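Local coordinates for protein dehydroquinate synthase (Thermus thermophilus, PDB 1UJN) that probably catalyses the conversion of 3-deoxy-D-arabino-heptulosonate 7-phosphate to 3-dehydroquinate and phosphate in chorismate biosynthesis, using NAD(+) and a divalent metal ion, at residues Gln2-Arg7 with Phe202-Val207; Leu186-Asp191 with Ser196-Ala201; Pro273-Leu278 with Arg338-Gly343. All blocks are in the same frame, centred on the assembly; numbering follows the deposited sequence.

Interaction 1: Gln2-Arg7 with Phe202-Val207; sequences QRLEVR and FLARAV
Ala-204 sets its methyl group against the side chains of Gln-2 and Leu-4, two residues that project from the same side of strand 2-6. The aliphatic part of Gln-2 does the touching at one side of the methyl: CG lies 3.7 Å from Ala-204 CB, while the bend of the chain at chi2 (-65°) keeps OE1 near the methyl, 4.1 Å from Ala-204 CB, and directs NE2 to its partner Glu-200. From a direction roughly perpendicular to this, Leu-4 brings CD1 to 4.2 Å from Ala-204 CB. The two leucine branches divide the work. CD2 reaches further along the helix, 3.4 Å from the backbone Ala-204 O and 3.6 Å from Val-207 CB, and the Leu-4 and Val-207 side chains meet at a slant, with Val-207 CG1 also 3.7 Å from Leu-4 CD2. No hydrogen bond or charge pair links the segments, so the contact rests on van der Waals packing. Ala-204 and Val-207, three residues apart, lie on one helical face, and the small alanine is consistent with the close approach of the short axes, which come to 9.3 Å and run almost parallel, 3° apart. Strand 2-6 is, within this chain, an edge strand of the seven-stranded mixed sheet, paired antiparallel with strand 12-17; helix 199-216 packs beside it, with Val-207 also touching Ile-14 of that second strand and Ile-123 of helix 120-126.

Interaction 2: Leu186-Asp191 with Ser196-Ala201; sequences LLKVED and SPRLEA
Arg-198 grips Asp-191 in a side-on, bidentate salt bridge across the connection that leads into helix 199-216, the arginine sitting within a type I beta turn from Ser-196 to Leu-199. The tight part is the guanidinium edge. NE donates to Asp-191 OD2 at 2.7 Å and NH2 to Asp-191 OD1 at 2.8 Å; both N-H groups point almost straight at syn lone pairs, and the two planes lie only 19° apart. NH2 also donates to the backbone Lys-188 O at 2.8 Å, a more bent bond (152°) that arrives above the carbonyl plane rather than on a lone pair. Three bonds therefore fix the rotation of the guanidinium group and tie both ends of the Lys-188 to Asp-191 loop to the turn. The exposed Lys-188 crosses Arg-198 at about a right angle and touches closely through CG, 3.4 Å from Arg-198 NH2. Its far end is looser: CE lies above one guanidinium face but offset toward the rim, and NZ stays 5.1 Å from Arg-198 NH2, so the like charges do not meet. On the solvent side a water bridges the segments, donating to Asp-191 OD2 at 2.7 Å and hydrogen-bonded to Ser-196 OG, which also accepts a hydrogen bond from Thr-193 N.

Interaction 3: Pro273-Leu278 with Arg338-Gly343; sequences PVRRLL and REELKG
Arg-275 and Glu-340 both start with CG anti to their own carbonyl carbon, but they diverge at the next bonds, and this difference brings their charged groups together. Arg-275 runs extended from CG to NE, carrying its guanidinium across the gap although its CB does not point at helix 327-342. Glu-340 starts with CB directed at helix 271-281 and bends at chi2 (-90°), which turns the carboxylate to meet the arginine with the two side chains crossing at about a right angle. The grip is side-on and bidentate. Arg-275 NE donates to Glu-340 OE1 at 3.2 Å, close to the guanidinium plane, and Arg-275 NH2 donates to Glu-340 OE2 at 3.1 Å, with the partner tilted from that plane. Both oxygens accept through their syn lone pairs. The planes are 31° apart, and the NH2 bond is the more bent of the two, at 145°; with the rather long distances, this indicates a salt bridge that is paired but not perfectly flat. Were Arg-275 cut back to an alanine, the Glu-340 carboxylate would probably lose this counter-charge and be freer to turn. The polar clasp lies at the surface; on the buried side, Leu-278 and Leu-341 approach each other only loosely, CD1 of the former being 4.5 Å from CD2 of the latter. Both leucines also pack on Leu-256, so helix 247-264 lies beneath the pair. Glu-340 sits near the C-terminal end of its helix, which is left at Gly-343. Away from the predicted metal and NAD(+) positions, the contact is an interhelical salt bridge at the surface, joining helix 271-281 to the C-terminal helix in the mainly helical C-terminal domain of the dehydroquinate synthase fold.

Overall arrangement
Interactions 1 and 2 share helix 199-216 and lie 14 Å apart between centres; Glu-200 OE1 probably accepts a hydrogen bond from Gln-2 NE2 at 3.0 Å, which joins the two contacts, and Phe-202 packs back on Val-189, CZ to CG1 3.6 Å. Interaction 2, nested along the chain inside the loop closed by interaction 1, in turn meets interaction 3: Glu-190 OE2 lies 3.4 Å from Arg-276 CD. Interactions 1 and 3 do not touch, their nearest atoms being about 9 Å apart. None contains a residue predicted to bind zinc or NAD(+). The side chains of Val-207 and Val-189 are each about 10 Å from that of Glu-173, predicted to bind zinc with His-231 and His-247, whereas interaction 3 is remote.

Interaction 1: Gln2-Arg7 with Phe202-Val207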
loop_
_atom_site.group_PDB
_atom_site.type_symbol
_atom_site.label_atom_id
_atom_site.label_comp_id
_atom_site.label_asym_id
_atom_site.label_seq_id
_atom_site.Cartn_x
_atom_site.Cartn_y
_atom_site.Cartn_z
ATOM N N GLN A 2 28.956 11.846 -4.162
ATOM C CA GLN A 2 27.983 12.927 -4.212
ATOM C C GLN A 2 26.832 12.597 -3.274
ATOM O O GLN A 2 26.316 11.487 -3.305
ATOM C CB GLN A 2 27.440 13.072 -5.634
ATOM C CG GLN A 2 28.505 13.339 -6.675
ATOM C CD GLN A 2 29.176 14.672 -6.462
ATOM O OE1 GLN A 2 28.517 15.713 -6.449
ATOM N NE2 GLN A 2 30.493 14.652 -6.288
ATOM N N ARG A 3 26.434 13.552 -2.441
ATOM C CA ARG A 3 25.326 13.318 -1.533
ATOM C C ARG A 3 24.209 14.311 -1.812
ATOM O O ARG A 3 24.399 15.526 -1.705
ATOM C CB ARG A 3 25.771 13.439 -0.072
ATOM C CG ARG A 3 24.692 13.023 0.926
ATOM C CD ARG A 3 25.111 13.308 2.373
ATOM N NE ARG A 3 24.050 12.972 3.323
ATOM C CZ ARG A 3 23.911 11.789 3.915
ATOM N NH1 ARG A 3 24.773 10.808 3.670
ATOM N NH2 ARG A 3 22.905 11.587 4.753
ATOM N N LEU A 4 23.050 13.789 -2.194
ATOM C CA LEU A 4 21.891 14.622 -2.470
ATOM C C LEU A 4 20.867 14.318 -1.389
ATOM O O LEU A 4 20.963 13.297 -0.702
ATOM C CB LEU A 4 21.296 14.299 -3.843
ATOM C CG LEU A 4 22.110 14.615 -5.099
ATOM C CD1 LEU A 4 23.341 13.730 -5.166
ATOM C CD2 LEU A 4 21.233 14.395 -6.324
ATOM N N GLU A 5 19.892 15.203 -1.232
ATOM C CA GLU A 5 18.864 14.987 -0.229
ATOM C C GLU A 5 17.473 15.270 -0.765
ATOM O O GLU A 5 17.243 16.272 -1.452
ATOM C CB GLU A 5 19.098 15.875 0.999
ATOM C CG GLU A 5 20.456 15.710 1.662
ATOM C CD GLU A 5 20.548 16.455 2.986
ATOM O OE1 GLU A 5 20.073 17.610 3.061
ATOM O OE2 GLU A 5 21.103 15.889 3.950
ATOM N N VAL A 6 16.554 14.360 -0.470
ATOM C CA VAL A 6 15.162 14.535 -0.840
ATOM C C VAL A 6 14.590 14.989 0.484
ATOM O O VAL A 6 14.882 14.390 1.522
ATOM C CB VAL A 6 14.492 13.217 -1.247
ATOM C CG1 VAL A 6 12.970 13.386 -1.227
ATOM C CG2 VAL A 6 14.956 12.821 -2.649
ATOM N N ARG A 7 13.791 16.048 0.462
ATOM C CA ARG A 7 13.224 16.575 1.696
ATOM C C ARG A 7 11.742 16.272 1.876
ATOM O O ARG A 7 11.293 15.976 2.981
ATOM C CB ARG A 7 13.436 18.090 1.748
ATOM C CG ARG A 7 14.892 18.518 1.598
ATOM C CD ARG A 7 15.725 17.995 2.751
ATOM N NE ARG A 7 15.361 18.638 4.010
ATOM C CZ ARG A 7 15.738 18.205 5.210
ATOM N NH1 ARG A 7 16.493 17.117 5.321
ATOM N NH2 ARG A 7 15.366 18.867 6.297
ATOM N N PHE A 202 27.779 13.949 -13.526
ATOM C CA PHE A 202 26.669 13.995 -14.472
ATOM C C PHE A 202 25.429 13.340 -13.858
ATOM O O PHE A 202 24.334 13.899 -13.905
ATOM C CB PHE A 202 27.030 13.263 -15.768
ATOM C CG PHE A 202 25.929 13.279 -16.795
ATOM C CD1 PHE A 202 25.848 14.302 -17.734
ATOM C CD2 PHE A 202 24.950 12.290 -16.794
ATOM C CE1 PHE A 202 24.805 14.345 -18.659
ATOM C CE2 PHE A 202 23.902 12.323 -17.714
ATOM C CZ PHE A 202 23.827 13.351 -18.648
ATOM N N LEU A 203 25.601 12.152 -13.289
ATOM C CA LEU A 203 24.467 11.448 -12.682
ATOM C C LEU A 203 23.885 12.205 -11.497
ATOM O O LEU A 203 22.659 12.274 -11.330
ATOM C CB LEU A 203 24.879 10.029 -12.270
ATOM C CG LEU A 203 25.098 9.065 -13.448
ATOM C CD1 LEU A 203 25.605 7.727 -12.945
ATOM C CD2 LEU A 203 23.797 8.881 -14.220
ATOM N N ALA A 204 24.757 12.781 -10.676
ATOM C CA ALA A 204 24.304 13.550 -9.521
ATOM C C ALA A 204 23.501 14.745 -10.010
ATOM O O ALA A 204 22.489 15.113 -9.412
ATOM C CB ALA A 204 25.496 14.018 -8.701
ATOM N N ARG A 205 23.947 15.351 -11.104
ATOM C CA ARG A 205 23.234 16.495 -11.648
ATOM C C ARG A 205 21.860 16.055 -12.161
ATOM O O ARG A 205 20.863 16.753 -11.972
ATOM C CB ARG A 205 24.041 17.141 -12.782
ATOM C CG ARG A 205 23.351 18.337 -13.415
ATOM C CD ARG A 205 24.232 19.001 -14.465
ATOM N NE ARG A 205 25.297 19.793 -13.860
ATOM C CZ ARG A 205 25.115 20.969 -13.263
ATOM N NH1 ARG A 205 23.905 21.509 -13.187
ATOM N NH2 ARG A 205 26.148 21.607 -12.732
ATOM N N ALA A 206 21.814 14.891 -12.800
ATOM C CA ALA A 206 20.563 14.368 -13.344
ATOM C C ALA A 206 19.539 14.114 -12.236
ATOM O O ALA A 206 18.367 14.471 -12.366
ATOM C CB ALA A 206 20.830 13.081 -14.113
ATOM N N VAL A 207 19.979 13.496 -11.149
ATOM C CA VAL A 207 19.078 13.208 -10.037
ATOM C C VAL A 207 18.591 14.495 -9.385
ATOM O O VAL A 207 17.418 14.622 -9.034
ATOM C CB VAL A 207 19.767 12.345 -8.956
ATOM C CG1 VAL A 207 18.785 12.063 -7.822
ATOM C CG2 VAL A 207 20.260 11.036 -9.564
#

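Interaction 2: Leu186-Asp191 with Ser196-Ala201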
loop_
_atom_site.group_PDB
_atom_site.type_symbol
_atom_site.label_atom_id
_atom_site.label_comp_id
_atom_site.label_asym_id
_atom_site.label_seq_id
_atom_site.Cartn_x
_atom_site.Cartn_y
_atom_site.Cartn_z
ATOM N N LEU A 186 23.190 18.562 -18.935
ATOM C CA LEU A 186 22.551 17.253 -19.017
ATOM C C LEU A 186 22.272 16.805 -20.448
ATOM O O LEU A 186 21.868 15.663 -20.684
ATOM C CB LEU A 186 21.257 17.258 -18.195
ATOM C CG LEU A 186 21.499 17.295 -16.686
ATOM C CD1 LEU A 186 20.187 17.433 -15.937
ATOM C CD2 LEU A 186 22.219 16.002 -16.274
ATOM N N LEU A 187 22.495 17.695 -21.411
ATOM C CA LEU A 187 22.274 17.349 -22.812
ATOM C C LEU A 187 23.569 16.819 -23.426
ATOM O O LEU A 187 23.579 16.325 -24.551
ATOM C CB LEU A 187 21.794 18.578 -23.597
ATOM C CG LEU A 187 20.539 19.296 -23.090
ATOM C CD1 LEU A 187 20.161 20.405 -24.066
ATOM C CD2 LEU A 187 19.386 18.308 -22.942
ATOM N N LYS A 188 24.655 16.917 -22.668
ATOM C CA LYS A 188 25.976 16.473 -23.110
ATOM C C LYS A 188 26.231 15.036 -22.644
ATOM O O LYS A 188 26.666 14.812 -21.511
ATOM C CB LYS A 188 27.031 17.423 -22.531
ATOM C CG LYS A 188 28.476 17.120 -22.900
ATOM C CD LYS A 188 29.405 18.092 -22.176
ATOM C CE LYS A 188 30.873 17.858 -22.518
ATOM N NZ LYS A 188 31.190 18.206 -23.933
ATOM N N VAL A 189 25.981 14.071 -23.531
ATOM C CA VAL A 189 26.139 12.654 -23.199
ATOM C C VAL A 189 27.009 11.824 -24.152
ATOM O O VAL A 189 27.489 10.752 -23.780
ATOM C CB VAL A 189 24.759 11.961 -23.133
ATOM C CG1 VAL A 189 23.851 12.676 -22.136
ATOM C CG2 VAL A 189 24.123 11.949 -24.514
ATOM N N GLU A 190 27.206 12.318 -25.373
ATOM C CA GLU A 190 27.980 11.603 -26.393
ATOM C C GLU A 190 29.283 10.928 -25.957
ATOM O O GLU A 190 29.662 9.901 -26.516
ATOM C CB GLU A 190 28.274 12.537 -27.572
ATOM C CG GLU A 190 27.033 13.103 -28.237
ATOM C CD GLU A 190 27.350 13.902 -29.492
ATOM O OE1 GLU A 190 28.173 14.841 -29.418
ATOM O OE2 GLU A 190 26.773 13.590 -30.555
ATOM N N ASP A 191 29.963 11.493 -24.965
ATOM C CA ASP A 191 31.236 10.940 -24.501
ATOM C C ASP A 191 31.126 9.999 -23.308
ATOM O O ASP A 191 32.056 9.245 -23.014
ATOM C CB ASP A 191 32.178 12.079 -24.115
ATOM C CG ASP A 191 31.622 12.929 -22.987
ATOM O OD1 ASP A 191 30.606 13.617 -23.217
ATOM O OD2 ASP A 191 32.193 12.901 -21.874
ATOM N N SER A 196 33.716 6.832 -17.812
ATOM C CA SER A 196 33.871 8.287 -17.841
ATOM C C SER A 196 34.076 8.860 -16.445
ATOM O O SER A 196 33.213 8.736 -15.581
ATOM C CB SER A 196 32.648 8.946 -18.484
ATOM O OG SER A 196 32.558 8.641 -19.865
ATOM N N PRO A 197 35.231 9.502 -16.205
ATOM C CA PRO A 197 35.493 10.077 -14.884
ATOM C C PRO A 197 34.509 11.177 -14.488
ATOM O O PRO A 197 34.354 11.480 -13.308
ATOM C CB PRO A 197 36.931 10.586 -15.007
ATOM C CG PRO A 197 37.045 10.923 -16.460
ATOM C CD PRO A 197 36.358 9.751 -17.121
ATOM N N ARG A 198 33.837 11.767 -15.473
ATOM C CA ARG A 198 32.878 12.829 -15.193
ATOM C C ARG A 198 31.458 12.281 -15.012
ATOM O O ARG A 198 30.514 13.040 -14.793
ATOM C CB ARG A 198 32.894 13.868 -16.320
ATOM C CG ARG A 198 32.132 13.473 -17.577
ATOM C CD ARG A 198 32.328 14.519 -18.667
ATOM N NE ARG A 198 31.407 14.359 -19.790
ATOM C CZ ARG A 198 30.141 14.764 -19.786
ATOM N NH1 ARG A 198 29.629 15.361 -18.714
ATOM N NH2 ARG A 198 29.387 14.582 -20.859
ATOM N N LEU A 199 31.315 10.961 -15.091
ATOM C CA LEU A 199 30.002 10.332 -14.947
ATOM C C LEU A 199 29.344 10.621 -13.599
ATOM O O LEU A 199 28.161 10.957 -13.540
ATOM C CB LEU A 199 30.105 8.817 -15.144
ATOM C CG LEU A 199 28.775 8.057 -15.024
ATOM C CD1 LEU A 199 27.814 8.536 -16.096
ATOM C CD2 LEU A 199 29.016 6.555 -15.168
ATOM N N GLU A 200 30.103 10.487 -12.515
ATOM C CA GLU A 200 29.547 10.733 -11.185
ATOM C C GLU A 200 28.843 12.085 -11.093
ATOM O O GLU A 200 27.696 12.165 -10.653
ATOM C CB GLU A 200 30.649 10.647 -10.118
ATOM C CG GLU A 200 30.230 11.173 -8.754
ATOM C CD GLU A 200 31.306 11.011 -7.691
ATOM O OE1 GLU A 200 31.365 11.856 -6.775
ATOM O OE2 GLU A 200 32.080 10.034 -7.758
ATOM N N ALA A 201 29.527 13.147 -11.510
ATOM C CA ALA A 201 28.952 14.489 -11.463
ATOM C C ALA A 201 27.732 14.615 -12.377
ATOM O O ALA A 201 26.766 15.314 -12.047
ATOM C CB ALA A 201 30.011 15.524 -11.854
HETATM O O HOH W 1 33.901 11.135 -20.786
#

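Interaction 3: Pro273-Leu278 with Arg338-Gly343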
loop_
_atom_site.group_PDB
_atom_site.type_symbol
_atom_site.label_atom_id
_atom_site.label_comp_id
_atom_site.label_asym_id
_atom_site.label_seq_id
_atom_site.Cartn_x
_atom_site.Cartn_y
_atom_site.Cartn_z
ATOM N N PRO A 273 20.045 18.925 -30.839
ATOM C CA PRO A 273 20.406 18.171 -29.636
ATOM C C PRO A 273 19.807 16.764 -29.637
ATOM O O PRO A 273 20.471 15.794 -29.266
ATOM C CB PRO A 273 19.841 19.031 -28.506
ATOM C CG PRO A 273 19.854 20.414 -29.085
ATOM C CD PRO A 273 19.362 20.181 -30.482
ATOM N N VAL A 274 18.550 16.660 -30.060
ATOM C CA VAL A 274 17.869 15.370 -30.091
ATOM C C VAL A 274 18.404 14.466 -31.201
ATOM O O VAL A 274 18.484 13.254 -31.022
ATOM C CB VAL A 274 16.340 15.550 -30.252
ATOM C CG1 VAL A 274 15.652 14.191 -30.314
ATOM C CG2 VAL A 274 15.792 16.358 -29.080
ATOM N N ARG A 275 18.768 15.042 -32.345
ATOM C CA ARG A 275 19.309 14.224 -33.425
ATOM C C ARG A 275 20.613 13.602 -32.932
ATOM O O ARG A 275 20.853 12.408 -33.126
ATOM C CB ARG A 275 19.576 15.060 -34.681
ATOM C CG ARG A 275 18.337 15.651 -35.333
ATOM C CD ARG A 275 18.613 16.008 -36.793
ATOM N NE ARG A 275 17.538 16.793 -37.392
ATOM C CZ ARG A 275 17.453 18.119 -37.327
ATOM N NH1 ARG A 275 18.383 18.819 -36.690
ATOM N NH2 ARG A 275 16.433 18.745 -37.895
ATOM N N ARG A 276 21.445 14.419 -32.290
ATOM C CA ARG A 276 22.715 13.949 -31.742
ATOM C C ARG A 276 22.462 12.779 -30.802
ATOM O O ARG A 276 23.128 11.746 -30.883
ATOM C CB ARG A 276 23.425 15.062 -30.963
ATOM C CG ARG A 276 24.424 15.871 -31.769
ATOM C CD ARG A 276 25.384 16.633 -30.856
ATOM N NE ARG A 276 24.734 17.699 -30.095
ATOM C CZ ARG A 276 24.219 18.802 -30.634
ATOM N NH1 ARG A 276 24.269 18.994 -31.947
ATOM N NH2 ARG A 276 23.655 19.718 -29.858
ATOM N N LEU A 277 21.500 12.961 -29.902
ATOM C CA LEU A 277 21.133 11.940 -28.930
ATOM C C LEU A 277 20.805 10.615 -29.607
ATOM O O LEU A 277 21.279 9.557 -29.185
ATOM C CB LEU A 277 19.917 12.399 -28.116
ATOM C CG LEU A 277 19.310 11.351 -27.175
ATOM C CD1 LEU A 277 20.276 11.079 -26.033
ATOM C CD2 LEU A 277 17.979 11.838 -26.629
ATOM N N LEU A 278 19.984 10.681 -30.652
ATOM C CA LEU A 278 19.564 9.492 -31.391
ATOM C C LEU A 278 20.684 8.775 -32.137
ATOM O O LEU A 278 20.669 7.550 -32.245
ATOM C CB LEU A 278 18.444 9.857 -32.369
ATOM C CG LEU A 278 17.111 10.224 -31.703
ATOM C CD1 LEU A 278 16.157 10.819 -32.731
ATOM C CD2 LEU A 278 16.505 8.984 -31.062
ATOM N N ARG A 338 8.455 10.804 -39.007
ATOM C CA ARG A 338 8.765 9.625 -39.813
ATOM C C ARG A 338 9.924 9.912 -40.765
ATOM O O ARG A 338 10.859 9.120 -40.868
ATOM C CB ARG A 338 7.544 9.188 -40.627
ATOM C CG ARG A 338 6.454 8.492 -39.828
ATOM C CD ARG A 338 5.340 8.029 -40.756
ATOM N NE ARG A 338 5.782 6.921 -41.596
ATOM C CZ ARG A 338 5.115 6.461 -42.648
ATOM N NH1 ARG A 338 3.964 7.016 -43.002
ATOM N NH2 ARG A 338 5.601 5.445 -43.350
ATOM N N GLU A 339 9.862 11.043 -41.461
ATOM C CA GLU A 339 10.920 11.412 -42.393
ATOM C C GLU A 339 12.246 11.592 -41.667
ATOM O O GLU A 339 13.294 11.175 -42.162
ATOM C CB GLU A 339 10.555 12.701 -43.136
ATOM C CG GLU A 339 9.372 12.563 -44.089
ATOM C CD GLU A 339 9.600 11.510 -45.165
ATOM O OE1 GLU A 339 10.638 11.575 -45.859
ATOM O OE2 GLU A 339 8.735 10.620 -45.322
ATOM N N GLU A 340 12.201 12.214 -40.494
ATOM C CA GLU A 340 13.405 12.430 -39.699
ATOM C C GLU A 340 14.071 11.097 -39.369
ATOM O O GLU A 340 15.297 10.991 -39.371
ATOM C CB GLU A 340 13.058 13.166 -38.400
ATOM C CG GLU A 340 12.867 14.665 -38.562
ATOM C CD GLU A 340 14.157 15.439 -38.384
ATOM O OE1 GLU A 340 15.240 14.826 -38.489
ATOM O OE2 GLU A 340 14.089 16.666 -38.145
ATOM N N LEU A 341 13.257 10.083 -39.087
ATOM C CA LEU A 341 13.765 8.757 -38.751
ATOM C C LEU A 341 14.187 7.968 -39.984
ATOM O O LEU A 341 15.188 7.252 -39.955
ATOM C CB LEU A 341 12.714 7.961 -37.977
ATOM C CG LEU A 341 12.360 8.485 -36.587
ATOM C CD1 LEU A 341 11.393 7.522 -35.921
ATOM C CD2 LEU A 341 13.623 8.638 -35.755
ATOM N N LYS A 342 13.415 8.085 -41.060
ATOM C CA LYS A 342 13.739 7.382 -42.293
ATOM C C LYS A 342 15.094 7.879 -42.776
ATOM O O LYS A 342 15.921 7.099 -43.254
ATOM C CB LYS A 342 12.656 7.634 -43.349
ATOM C CG LYS A 342 11.296 7.084 -42.949
ATOM C CD LYS A 342 10.189 7.478 -43.918
ATOM C CE LYS A 342 10.333 6.783 -45.260
ATOM N NZ LYS A 342 9.137 7.014 -46.120
ATOM N N GLY A 343 15.323 9.181 -42.629
ATOM C CA GLY A 343 16.586 9.764 -43.041
ATOM C C GLY A 343 17.724 9.333 -42.136
ATOM O O GLY A 343 18.821 9.890 -42.189
#